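Local coordinates for leucyl-tRNA synthetase subunit alpha (Aquifex aeolicus, PDB 3PZ5), which forms the editing domain of leucyl-tRNA synthetase, where the ester of a mischarged tRNA is probably hydrolysed, while the whole enzyme attaches leucine to its tRNA, at residues A[40-45]-A[106-111]; A[26-31]-A[124-129]; A[146-151]-A[168-173]; A[66-71]-A[91-96]. The protein carries 1 engineered substitution. All blocks are in the same frame, centred on the assembly; numbering follows the deposited sequence.

Interaction 1. Residues A[40-45]-A[106-111]; sequences TFVVLA and EKIPVW
Val42 reaches for Pro109 and Trp111 with both of its backbone polar atoms, pairing strands 41-44 and 107-111 as parallel neighbours in the mixed β-sheet of the editing domain. Val42 N donates to Pro109 O at 3.0 Å, and Val42 O accepts from Trp111 N at 2.7 Å, so the two bonds straddle Val110. A third bond, Leu44 N to Trp111 O at 2.8 Å, extends the ladder; the strand axes diverge by only 15°.

The tight side carries Val42, Leu44, Ile108 and Val110. Ile108 CG1 stands between its backbone N and carbonyl carbon (chi1 56°), which swings CD1 across the Val42 side chain at about a right angle, 3.6 Å from Val42 CG2. Leu44 CG approaches Val110 CG1 more loosely, at 4.2 Å, and helix 50-60 packs on Leu44 from beyond the pair.

The face with Phe41, Val43, Pro109 and Trp111 is looser, and Pro109 and Trp111 remain partly exposed. Val43 CG2 meets only the stem of Trp111, at CB, 4.1 Å away, while the indole meets the rings of Phe94 and Tyr142. Having no N-H, Pro109 cannot add a rung toward Thr40: its CD rests 3.4 Å from Thr40 O, and its CG lies 3.8 Å from Phe41 CB.

Interaction 2. Residues A[26-31]-A[124-129]; sequences IDVFTT and AIMCVP
Ala124 O accepts a 2.7 Å hydrogen bond from a water that itself accepts one from Phe29 N at 3.2 Å, and this bridge marks a place where two strands of the mixed sheet of the editing domain face each other without pairing. A second water links the carbonyl of the same Phe29 to Met126 N, two residues along, donating to Phe29 O and accepting from Met126 N at 3.1 Å. Strands 26-30 and 124-127 cross at 73°, too steep for a ladder, which is consistent with water standing in for direct backbone bonds. Each strand pairs elsewhere: 25-30 with 12-18, and 124-127 with 41-44.

Val28, Ala124 and Met126 share most of the apolar contact. The two methyls of Val28 lie side by side against the Ala124-Met126 backbone. CG1, anti to the backbone N (chi1 154°), presses to 3.3 Å from Met126 N and lies 4.0 Å from Met126 CB, whereas CG2 lies 3.5 Å from Ala124 O. An alanine in place of Val28 would probably open a gap against the 124-126 backbone and leave the side chain of Met126 less firmly held. At one end of the contact, Ile26 CG2 meets Ala124 CB methyl to methyl at 3.8 Å.

At the other end lies Thr30, at the start of the threonine-rich segment that in related enzymes borders the editing pocket. Its hydroxyl is bonded to Arg32 N. From CG onward Met126 is extended, and its terminal CE arrives beside this threonine, 3.7 Å from Thr30 OG1.

Interaction 3. Residues A[146-151]-A[168-173]; sequences IKVVVK and TLVNSD
A short two-stranded antiparallel ribbon, lying apart from the main sheet, joins Val150 and Lys151 to Leu169 and Thr168. Lys151 and Thr168 form its hydrogen-bonded pair: Thr168 N donates to Lys151 O at 2.9 Å, while the return bond is weak. Val150 and Leu169 form the non-hydrogen-bonded pair, their side chains sharing the face on which helix 180-193 packs.

Beyond the ribbon the two chains stay zipped. Val170 N reaches Val149 O at 2.8 Å from 38° above the carbonyl plane, and Leu169 CA adds a C-H contact to the same oxygen. Next, Asn171 ND2 donates to Val148 O at 2.9 Å, with that oxygen 11° from the amide plane, so a side chain replaces a backbone rung.

Ser172 OG turns back to Val170 O at 2.8 Å and also lies 3.7 Å from Val149 CB. An alanine in place of Ser172 would probably leave Val170 O without this hydroxyl and its neighbouring turn freer to shift beside Val149.

Lys147, fully extended, bonds Phe37 O through its ammonium group and also reaches a water 2.8 Å from Lys147 NZ, which donates onward to Asn171 O.

Interaction 4. Residues A[66-71]-A[91-96]; sequences YSDVEN and EGVFLG
Val69 holds CG1 anti to its backbone N (chi1 171°), and Leu95 holds CG anti to its carbonyl carbon (chi1 -68°) with an extended end, bringing the two side chains together at about a right angle. The meeting is methyl to methyl, Val69 CG1 to Leu95 CD2 at 3.9 Å. The other branch of the valine, CG2, is 4.1 Å from Val93 CG2, so the isopropyl group spans two residues, Val93 and Leu95, that flank Phe94 in sequence. Behind Val69, helix 50-60 adds Val51 and Ala55, consistent with its burial.

Toward solvent the contact thins. Asp68 offers OD1 to Val93 CG1 at 3.9 Å, an approach of a carboxylate oxygen to a methyl with no polar mate on the strand.

Phe94 points away from the helix and meets the ring of Trp111. Where the chain turns the corner after Leu95, Gly96 N sits 3.4 Å above the plane of the Phe94 ring, over its centre.

The axes of helix 66-71 and strand 92-95 run at 144°, roughly antiparallel, and come no nearer than 9.0 Å. The spacing is bridged mainly by side chains, an arrangement characteristic of α/β packing, here a helix laid against the sheet of the editing domain.

In the fold
Interactions 1 and 2 lie near the centre of the chain and share the mixed sheet: strand 41-44 is bonded to 107-113 on one side and, through Phe41 and Val43, to 124-127 on the other. Direct backbone bonds hold interaction 1, whereas the steeper crossing in interaction 2 relies on waters and apolar side chains. Interaction 4 reaches the same sheet through Leu95, which bonds to Val110, but is mainly a side-chain contact with a helix. Interactions 3 and 4 are both peripheral, on opposite sides of the chain's centre and about 31 Å apart centre to centre. Interaction 3 mixes backbone, amide and water bonds, and touches interaction 1 by packing of Lys147 on Thr40.

Interaction 1. Residues A[40-45]-A[106-111]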
loop_
_atom_site.group_PDB
_atom_site.type_symbol
_atom_site.label_atom_id
_atom_site.label_comp_id
_atom_site.label_asym_id
_atom_site.label_seq_id
_atom_site.Cartn_x
_atom_site.Cartn_y
_atom_site.Cartn_z
ATOM N N THR A 40 -5.570 -2.541 0.529
ATOM C CA THR A 40 -6.249 -2.581 1.831
ATOM C C THR A 40 -5.540 -1.752 2.908
ATOM O O THR A 40 -6.071 -1.566 4.006
ATOM C CB THR A 40 -6.441 -4.036 2.332
ATOM O OG1 THR A 40 -5.175 -4.707 2.368
ATOM C CG2 THR A 40 -7.385 -4.795 1.418
ATOM N N PHE A 41 -4.338 -1.276 2.586
ATOM C CA PHE A 41 -3.580 -0.367 3.441
ATOM C C PHE A 41 -2.407 0.245 2.688
ATOM O O PHE A 41 -2.039 -0.223 1.608
ATOM C CB PHE A 41 -3.124 -1.035 4.759
ATOM C CG PHE A 41 -2.225 -2.244 4.585
ATOM C CD1 PHE A 41 -2.748 -3.484 4.209
ATOM C CD2 PHE A 41 -0.858 -2.153 4.848
ATOM C CE1 PHE A 41 -1.916 -4.606 4.074
ATOM C CE2 PHE A 41 -0.023 -3.271 4.718
ATOM C CZ PHE A 41 -0.553 -4.498 4.332
ATOM N N VAL A 42 -1.848 1.306 3.264
ATOM C CA VAL A 42 -0.724 2.032 2.682
ATOM C C VAL A 42 0.465 1.966 3.634
ATOM O O VAL A 42 0.307 2.141 4.851
ATOM C CB VAL A 42 -1.095 3.517 2.409
ATOM C CG1 VAL A 42 0.107 4.307 1.884
ATOM C CG2 VAL A 42 -2.257 3.609 1.425
ATOM N N VAL A 43 1.651 1.712 3.082
ATOM C CA VAL A 43 2.874 1.627 3.880
ATOM C C VAL A 43 3.945 2.623 3.425
ATOM O O VAL A 43 4.335 2.640 2.254
ATOM C CB VAL A 43 3.447 0.184 3.909
ATOM C CG1 VAL A 43 4.870 0.173 4.439
ATOM C CG2 VAL A 43 2.580 -0.709 4.762
ATOM N N LEU A 44 4.406 3.447 4.367
ATOM C CA LEU A 44 5.511 4.380 4.136
ATOM C C LEU A 44 6.814 3.818 4.687
ATOM O O LEU A 44 6.826 3.187 5.746
ATOM C CB LEU A 44 5.242 5.732 4.809
ATOM C CG LEU A 44 3.947 6.509 4.568
ATOM C CD1 LEU A 44 3.979 7.813 5.361
ATOM C CD2 LEU A 44 3.717 6.787 3.092
ATOM N N ALA A 45 7.914 4.058 3.981
ATOM C CA ALA A 45 9.240 3.702 4.484
ATOM C C ALA A 45 9.490 4.442 5.794
ATOM O O ALA A 45 8.956 5.534 5.991
ATOM C CB ALA A 45 10.303 4.061 3.463
ATOM N N GLU A 106 -12.679 4.021 -0.609
ATOM C CA GLU A 106 -12.701 3.474 0.737
ATOM C C GLU A 106 -11.497 3.989 1.520
ATOM O O GLU A 106 -10.429 4.213 0.945
ATOM C CB GLU A 106 -12.680 1.945 0.685
ATOM C CG GLU A 106 -14.031 1.310 0.368
ATOM C CD GLU A 106 -13.918 -0.176 0.079
ATOM O OE1 GLU A 106 -13.372 -0.539 -0.990
ATOM O OE2 GLU A 106 -14.381 -0.982 0.919
ATOM N N LYS A 107 -11.670 4.189 2.824
ATOM C CA LYS A 107 -10.548 4.572 3.671
ATOM C C LYS A 107 -9.704 3.348 3.994
ATOM O O LYS A 107 -10.233 2.281 4.295
ATOM C CB LYS A 107 -11.021 5.275 4.947
ATOM C CG LYS A 107 -11.861 4.429 5.885
ATOM C CD LYS A 107 -12.241 5.239 7.115
ATOM C CE LYS A 107 -12.548 4.349 8.306
ATOM N NZ LYS A 107 -12.472 5.152 9.556
ATOM N N ILE A 108 -8.389 3.494 3.889
ATOM C CA ILE A 108 -7.475 2.412 4.251
ATOM C C ILE A 108 -6.393 2.943 5.196
ATOM O O ILE A 108 -5.928 4.076 5.029
ATOM C CB ILE A 108 -6.881 1.667 3.007
ATOM C CG1 ILE A 108 -6.163 2.631 2.052
ATOM C CG2 ILE A 108 -7.979 0.883 2.271
ATOM C CD1 ILE A 108 -5.407 1.939 0.918
ATOM N N PRO A 109 -6.007 2.139 6.204
ATOM C CA PRO A 109 -5.059 2.601 7.220
ATOM C C PRO A 109 -3.653 2.835 6.668
ATOM O O PRO A 109 -3.207 2.108 5.771
ATOM C CB PRO A 109 -5.052 1.455 8.241
ATOM C CG PRO A 109 -5.442 0.252 7.462
ATOM C CD PRO A 109 -6.423 0.742 6.438
ATOM N N VAL A 110 -2.975 3.851 7.201
ATOM C CA VAL A 110 -1.587 4.128 6.837
ATOM C C VAL A 110 -0.643 3.581 7.908
ATOM O O VAL A 110 -0.811 3.845 9.102
ATOM C CB VAL A 110 -1.322 5.644 6.604
ATOM C CG1 VAL A 110 0.081 5.865 6.054
ATOM C CG2 VAL A 110 -2.351 6.233 5.659
ATOM N N TRP A 111 0.342 2.812 7.461
ATOM C CA TRP A 111 1.346 2.219 8.332
ATOM C C TRP A 111 2.745 2.584 7.858
ATOM O O TRP A 111 2.929 3.020 6.725
ATOM C CB TRP A 111 1.218 0.698 8.314
ATOM C CG TRP A 111 0.093 0.155 9.117
ATOM C CD1 TRP A 111 -1.245 0.283 8.858
ATOM C CD2 TRP A 111 0.199 -0.640 10.306
ATOM N NE1 TRP A 111 -1.973 -0.367 9.822
ATOM C CE2 TRP A 111 -1.113 -0.944 10.722
ATOM C CE3 TRP A 111 1.279 -1.125 11.059
ATOM C CZ2 TRP A 111 -1.378 -1.713 11.863
ATOM C CZ3 TRP A 111 1.016 -1.883 12.198
ATOM C CH2 TRP A 111 -0.302 -2.169 12.587
#

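Interaction 2. Residues A[26-31]-A[124-129]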
loop_
_atom_site.group_PDB
_atom_site.type_symbol
_atom_site.label_atom_id
_atom_site.label_comp_id
_atom_site.label_asym_id
_atom_site.label_seq_id
_atom_site.Cartn_x
_atom_site.Cartn_y
_atom_site.Cartn_z
ATOM N N ILE A 26 -0.495 10.938 -0.576
ATOM C CA ILE A 26 0.653 10.059 -0.681
ATOM C C ILE A 26 0.718 9.499 -2.095
ATOM O O ILE A 26 -0.134 8.706 -2.509
ATOM C CB ILE A 26 0.596 8.910 0.356
ATOM C CG1 ILE A 26 0.587 9.471 1.782
ATOM C CG2 ILE A 26 1.771 7.954 0.165
ATOM C CD1 ILE A 26 0.098 8.489 2.842
ATOM N N ASP A 27 1.718 9.938 -2.846
ATOM C CA ASP A 27 1.963 9.359 -4.146
ATOM C C ASP A 27 2.682 8.036 -3.964
ATOM O O ASP A 27 3.586 7.907 -3.135
ATOM C CB ASP A 27 2.752 10.309 -5.043
ATOM C CG ASP A 27 1.873 11.374 -5.686
ATOM O OD1 ASP A 27 0.629 11.248 -5.629
ATOM O OD2 ASP A 27 2.429 12.338 -6.260
ATOM N N VAL A 28 2.250 7.054 -4.740
ATOM C CA VAL A 28 2.758 5.704 -4.645
ATOM C C VAL A 28 3.115 5.224 -6.043
ATOM O O VAL A 28 2.332 5.396 -6.979
ATOM C CB VAL A 28 1.694 4.777 -4.000
ATOM C CG1 VAL A 28 1.878 3.339 -4.436
ATOM C CG2 VAL A 28 1.726 4.897 -2.481
ATOM N N PHE A 29 4.303 4.647 -6.186
ATOM C CA PHE A 29 4.668 3.994 -7.435
ATOM C C PHE A 29 4.350 2.505 -7.364
ATOM O O PHE A 29 4.647 1.836 -6.366
ATOM C CB PHE A 29 6.147 4.201 -7.777
ATOM C CG PHE A 29 6.601 3.420 -8.990
ATOM C CD1 PHE A 29 6.409 3.927 -10.271
ATOM C CD2 PHE A 29 7.194 2.168 -8.846
ATOM C CE1 PHE A 29 6.811 3.204 -11.388
ATOM C CE2 PHE A 29 7.603 1.437 -9.955
ATOM C CZ PHE A 29 7.413 1.956 -11.231
ATOM N N THR A 30 3.753 1.996 -8.437
ATOM C CA THR A 30 3.431 0.579 -8.543
ATOM C C THR A 30 3.618 0.076 -9.970
ATOM O O THR A 30 3.394 0.818 -10.930
ATOM C CB THR A 30 1.981 0.273 -8.059
ATOM O OG1 THR A 30 1.697 -1.121 -8.235
ATOM C CG2 THR A 30 0.947 1.097 -8.823
ATOM N N THR A 31 4.032 -1.181 -10.100
ATOM C CA THR A 31 4.082 -1.851 -11.401
ATOM C C THR A 31 2.795 -2.650 -11.627
ATOM O O THR A 31 2.650 -3.350 -12.633
ATOM C CB THR A 31 5.302 -2.799 -11.522
ATOM O OG1 THR A 31 5.291 -3.735 -10.438
ATOM C CG2 THR A 31 6.615 -2.011 -11.497
ATOM N N ALA A 124 7.057 4.910 -0.728
ATOM C CA ALA A 124 5.717 4.677 -0.213
ATOM C C ALA A 124 5.001 3.742 -1.170
ATOM O O ALA A 124 5.109 3.894 -2.390
ATOM C CB ALA A 124 4.965 5.981 -0.099
ATOM N N ILE A 125 4.283 2.764 -0.620
ATOM C CA ILE A 125 3.587 1.775 -1.447
ATOM C C ILE A 125 2.122 1.579 -1.057
ATOM O O ILE A 125 1.721 1.840 0.083
ATOM C CB ILE A 125 4.311 0.401 -1.460
ATOM C CG1 ILE A 125 4.353 -0.216 -0.059
ATOM C CG2 ILE A 125 5.706 0.522 -2.077
ATOM C CD1 ILE A 125 4.497 -1.721 -0.070
ATOM N N MET A 126 1.326 1.138 -2.027
ATOM C CA MET A 126 -0.014 0.647 -1.744
ATOM C C MET A 126 0.104 -0.856 -1.520
ATOM O O MET A 126 0.877 -1.528 -2.201
ATOM C CB MET A 126 -0.990 0.973 -2.882
ATOM C CG MET A 126 -0.767 0.204 -4.170
ATOM S SD MET A 126 -2.008 0.548 -5.430
ATOM C CE MET A 126 -1.632 -0.751 -6.611
ATOM N N CYS A 127 -0.646 -1.381 -0.562
ATOM C CA CYS A 127 -0.475 -2.779 -0.198
ATOM C C CYS A 127 -1.621 -3.664 -0.632
ATOM O O CYS A 127 -2.776 -3.460 -0.241
ATOM C CB CYS A 127 -0.203 -2.912 1.290
ATOM S SG CYS A 127 1.269 -2.013 1.771
ATOM N N VAL A 128 -1.275 -4.646 -1.458
ATOM C CA VAL A 128 -2.229 -5.595 -2.007
ATOM C C VAL A 128 -1.778 -6.995 -1.584
ATOM O O VAL A 128 -1.059 -7.674 -2.324
ATOM C CB VAL A 128 -2.342 -5.456 -3.549
ATOM C CG1 VAL A 128 -3.357 -6.440 -4.119
ATOM C CG2 VAL A 128 -2.728 -4.027 -3.927
ATOM N N PRO A 129 -2.182 -7.417 -0.370
ATOM C CA PRO A 129 -1.767 -8.694 0.214
ATOM C C PRO A 129 -2.136 -9.903 -0.640
ATOM O O PRO A 129 -1.379 -10.873 -0.686
ATOM C CB PRO A 129 -2.524 -8.734 1.543
ATOM C CG PRO A 129 -2.794 -7.316 1.864
ATOM C CD PRO A 129 -3.038 -6.653 0.555
HETATM O O HOH W 1 6.899 3.936 -4.368
HETATM O O HOH W 2 2.772 0.172 -4.561
#

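Interaction 3. Residues A[146-151]-A[168-173]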
loop_
_atom_site.group_PDB
_atom_site.type_symbol
_atom_site.label_atom_id
_atom_site.label_comp_id
_atom_site.label_asym_id
_atom_site.label_seq_id
_atom_site.Cartn_x
_atom_site.Cartn_y
_atom_site.Cartn_z
ATOM N N ILE A 146 -7.132 -9.425 3.257
ATOM C CA ILE A 146 -6.798 -9.919 1.935
ATOM C C ILE A 146 -8.022 -9.689 1.048
ATOM O O ILE A 146 -9.127 -10.142 1.364
ATOM C CB ILE A 146 -6.384 -11.407 1.988
ATOM C CG1 ILE A 146 -5.018 -11.537 2.672
ATOM C CG2 ILE A 146 -6.340 -12.013 0.591
ATOM C CD1 ILE A 146 -4.742 -12.895 3.301
ATOM N N LYS A 147 -7.827 -8.943 -0.036
ATOM C CA LYS A 147 -8.906 -8.649 -0.969
ATOM C C LYS A 147 -8.474 -9.023 -2.377
ATOM O O LYS A 147 -7.588 -8.388 -2.953
ATOM C CB LYS A 147 -9.299 -7.172 -0.897
ATOM C CG LYS A 147 -10.507 -6.807 -1.740
ATOM C CD LYS A 147 -10.907 -5.363 -1.507
ATOM C CE LYS A 147 -12.089 -4.960 -2.374
ATOM N NZ LYS A 147 -12.351 -3.495 -2.261
ATOM N N VAL A 148 -9.102 -10.066 -2.914
ATOM C CA VAL A 148 -8.782 -10.583 -4.243
ATOM C C VAL A 148 -9.385 -9.681 -5.314
ATOM O O VAL A 148 -10.590 -9.399 -5.293
ATOM C CB VAL A 148 -9.284 -12.040 -4.431
ATOM C CG1 VAL A 148 -8.911 -12.570 -5.813
ATOM C CG2 VAL A 148 -8.728 -12.949 -3.339
ATOM N N VAL A 149 -8.539 -9.219 -6.232
ATOM C CA VAL A 149 -8.988 -8.396 -7.359
ATOM C C VAL A 149 -8.516 -8.913 -8.714
ATOM O O VAL A 149 -9.133 -8.612 -9.734
ATOM C CB VAL A 149 -8.632 -6.895 -7.200
ATOM C CG1 VAL A 149 -9.545 -6.243 -6.174
ATOM C CG2 VAL A 149 -7.164 -6.708 -6.847
ATOM N N VAL A 150 -7.422 -9.674 -8.713
ATOM C CA VAL A 150 -6.962 -10.395 -9.902
ATOM C C VAL A 150 -7.162 -11.893 -9.665
ATOM O O VAL A 150 -6.270 -12.586 -9.170
ATOM C CB VAL A 150 -5.475 -10.060 -10.274
ATOM C CG1 VAL A 150 -4.991 -10.893 -11.461
ATOM C CG2 VAL A 150 -5.314 -8.577 -10.584
ATOM N N LYS A 151 -8.356 -12.373 -9.997
ATOM C CA LYS A 151 -8.703 -13.788 -9.884
ATOM C C LYS A 151 -7.916 -14.609 -10.907
ATOM O O LYS A 151 -7.951 -14.304 -12.099
ATOM C CB LYS A 151 -10.215 -13.979 -10.092
ATOM C CG LYS A 151 -10.755 -15.395 -9.831
ATOM C CD LYS A 151 -10.813 -15.711 -8.341
ATOM C CE LYS A 151 -11.342 -17.116 -8.079
ATOM N NZ LYS A 151 -12.826 -17.156 -8.104
ATOM N N THR A 168 -7.990 -12.273 -14.226
ATOM C CA THR A 168 -9.161 -11.514 -14.652
ATOM C C THR A 168 -9.733 -10.784 -13.449
ATOM O O THR A 168 -9.887 -11.371 -12.379
ATOM C CB THR A 168 -10.215 -12.440 -15.292
ATOM O OG1 THR A 168 -9.801 -12.761 -16.623
ATOM C CG2 THR A 168 -11.573 -11.768 -15.365
ATOM N N LEU A 169 -10.035 -9.502 -13.629
ATOM C CA LEU A 169 -10.401 -8.641 -12.510
ATOM C C LEU A 169 -11.731 -9.003 -11.867
ATOM O O LEU A 169 -12.692 -9.334 -12.559
ATOM C CB LEU A 169 -10.349 -7.161 -12.905
ATOM C CG LEU A 169 -9.005 -6.478 -12.604
ATOM C CD1 LEU A 169 -7.876 -7.017 -13.471
ATOM C CD2 LEU A 169 -9.097 -4.967 -12.732
ATOM N N VAL A 170 -11.742 -8.983 -10.536
ATOM C CA VAL A 170 -12.953 -9.133 -9.720
ATOM C C VAL A 170 -12.935 -8.042 -8.643
ATOM O O VAL A 170 -11.913 -7.388 -8.437
ATOM C CB VAL A 170 -13.071 -10.542 -9.054
ATOM C CG1 VAL A 170 -13.230 -11.642 -10.104
ATOM C CG2 VAL A 170 -11.876 -10.834 -8.138
ATOM N N ASN A 171 -14.070 -7.838 -7.975
ATOM C CA ASN A 171 -14.206 -6.804 -6.942
ATOM C C ASN A 171 -13.593 -5.456 -7.341
ATOM O O ASN A 171 -12.980 -4.772 -6.514
ATOM C CB ASN A 171 -13.613 -7.295 -5.616
ATOM C CG ASN A 171 -14.278 -8.564 -5.118
ATOM O OD1 ASN A 171 -15.504 -8.674 -5.110
ATOM N ND2 ASN A 171 -13.470 -9.531 -4.699
ATOM N N SER A 172 -13.767 -5.086 -8.610
ATOM C CA SER A 172 -13.075 -3.938 -9.190
ATOM C C SER A 172 -13.995 -2.997 -9.958
ATOM O O SER A 172 -13.621 -2.492 -11.021
ATOM C CB SER A 172 -11.934 -4.408 -10.099
ATOM O OG SER A 172 -10.875 -4.959 -9.343
ATOM N N ASP A 173 -15.184 -2.745 -9.413
ATOM C CA ASP A 173 -16.139 -1.824 -10.036
ATOM C C ASP A 173 -16.382 -2.230 -11.497
ATOM O O ASP A 173 -16.675 -3.394 -11.775
ATOM C CB ASP A 173 -15.636 -0.371 -9.904
ATOM C CG ASP A 173 -16.503 0.652 -10.652
ATOM O OD1 ASP A 173 -17.565 0.283 -11.200
ATOM O OD2 ASP A 173 -16.115 1.846 -10.686
HETATM O O HOH W 3 -13.759 -2.648 -4.494
#

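Interaction 4. Residues A[66-71]-A[91-96]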
loop_
_atom_site.group_PDB
_atom_site.type_symbol
_atom_site.label_atom_id
_atom_site.label_comp_id
_atom_site.label_asym_id
_atom_site.label_seq_id
_atom_site.Cartn_x
_atom_site.Cartn_y
_atom_site.Cartn_z
ATOM N N TYR A 66 2.991 9.035 19.288
ATOM C CA TYR A 66 4.052 9.709 18.536
ATOM C C TYR A 66 5.457 9.236 18.900
ATOM O O TYR A 66 6.267 8.946 18.016
ATOM C CB TYR A 66 3.960 11.231 18.679
ATOM C CG TYR A 66 4.985 11.956 17.837
ATOM C CD1 TYR A 66 4.796 12.118 16.466
ATOM C CD2 TYR A 66 6.154 12.463 18.405
ATOM C CE1 TYR A 66 5.741 12.774 15.684
ATOM C CE2 TYR A 66 7.104 13.117 17.633
ATOM C CZ TYR A 66 6.891 13.270 16.273
ATOM O OH TYR A 66 7.825 13.921 15.499
ATOM N N SER A 67 5.736 9.177 20.199
ATOM C CA SER A 67 7.015 8.695 20.709
ATOM C C SER A 67 7.314 7.266 20.243
ATOM O O SER A 67 8.456 6.940 19.910
ATOM C CB SER A 67 7.036 8.776 22.237
ATOM O OG SER A 67 8.106 8.016 22.773
ATOM N N ASP A 68 6.279 6.428 20.219
ATOM C CA ASP A 68 6.402 5.045 19.766
ATOM C C ASP A 68 6.803 4.960 18.290
ATOM O O ASP A 68 7.618 4.118 17.913
ATOM C CB ASP A 68 5.093 4.291 20.013
ATOM C CG ASP A 68 5.271 2.789 19.986
ATOM O OD1 ASP A 68 5.456 2.218 18.888
ATOM O OD2 ASP A 68 5.221 2.177 21.074
ATOM N N VAL A 69 6.233 5.837 17.467
ATOM C CA VAL A 69 6.565 5.908 16.044
ATOM C C VAL A 69 7.984 6.455 15.833
ATOM O O VAL A 69 8.753 5.912 15.038
ATOM C CB VAL A 69 5.519 6.740 15.254
ATOM C CG1 VAL A 69 5.977 6.984 13.828
ATOM C CG2 VAL A 69 4.167 6.037 15.259
ATOM N N GLU A 70 8.321 7.518 16.561
ATOM C CA GLU A 70 9.677 8.071 16.570
ATOM C C GLU A 70 10.723 7.019 16.996
ATOM O O GLU A 70 11.837 7.005 16.473
ATOM C CB GLU A 70 9.738 9.320 17.466
ATOM C CG GLU A 70 11.028 10.157 17.357
ATOM C CD GLU A 70 10.998 11.238 16.259
ATOM O OE1 GLU A 70 9.931 11.466 15.641
ATOM O OE2 GLU A 70 12.059 11.870 16.020
ATOM N N ASN A 71 10.350 6.135 17.925
ATOM C CA ASN A 71 11.207 5.019 18.343
ATOM C C ASN A 71 11.427 3.977 17.253
ATOM O O ASN A 71 12.510 3.396 17.147
ATOM C CB ASN A 71 10.644 4.332 19.588
ATOM C CG ASN A 71 11.126 4.970 20.878
ATOM O OD1 ASN A 71 11.592 6.114 20.893
ATOM N ND2 ASN A 71 11.015 4.229 21.976
ATOM N N GLU A 91 8.044 -5.893 10.531
ATOM C CA GLU A 91 7.819 -5.064 11.712
ATOM C C GLU A 91 7.344 -3.681 11.286
ATOM O O GLU A 91 7.918 -3.072 10.380
ATOM C CB GLU A 91 9.098 -4.963 12.545
ATOM C CG GLU A 91 8.939 -4.219 13.870
ATOM C CD GLU A 91 10.238 -4.107 14.668
ATOM O OE1 GLU A 91 11.280 -4.659 14.236
ATOM O OE2 GLU A 91 10.215 -3.459 15.739
ATOM N N GLY A 92 6.297 -3.188 11.936
ATOM C CA GLY A 92 5.723 -1.904 11.561
ATOM C C GLY A 92 4.830 -1.277 12.608
ATOM O O GLY A 92 4.488 -1.915 13.608
ATOM N N VAL A 93 4.456 -0.020 12.364
ATOM C CA VAL A 93 3.629 0.766 13.290
ATOM C C VAL A 93 2.480 1.489 12.579
ATOM O O VAL A 93 2.648 2.017 11.475
ATOM C CB VAL A 93 4.474 1.797 14.100
ATOM C CG1 VAL A 93 5.328 1.097 15.153
ATOM C CG2 VAL A 93 5.342 2.655 13.178
ATOM N N PHE A 94 1.311 1.495 13.218
ATOM C CA PHE A 94 0.124 2.180 12.701
ATOM C C PHE A 94 0.244 3.678 12.957
ATOM O O PHE A 94 0.563 4.094 14.074
ATOM C CB PHE A 94 -1.139 1.603 13.357
ATOM C CG PHE A 94 -2.415 2.339 13.016
ATOM C CD1 PHE A 94 -2.853 2.449 11.698
ATOM C CD2 PHE A 94 -3.198 2.895 14.026
ATOM C CE1 PHE A 94 -4.045 3.123 11.393
ATOM C CE2 PHE A 94 -4.387 3.559 13.731
ATOM C CZ PHE A 94 -4.810 3.677 12.415
ATOM N N LEU A 95 -0.011 4.482 11.928
ATOM C CA LEU A 95 0.215 5.930 12.002
ATOM C C LEU A 95 -0.955 6.755 12.540
ATOM O O LEU A 95 -0.795 7.938 12.842
ATOM C CB LEU A 95 0.699 6.485 10.653
ATOM C CG LEU A 95 2.095 6.051 10.187
ATOM C CD1 LEU A 95 2.455 6.699 8.862
ATOM C CD2 LEU A 95 3.171 6.349 11.232
ATOM N N GLY A 96 -2.127 6.135 12.661
ATOM C CA GLY A 96 -3.288 6.800 13.251
ATOM C C GLY A 96 -4.176 7.513 12.247
ATOM O O GLY A 96 -5.145 8.178 12.624
#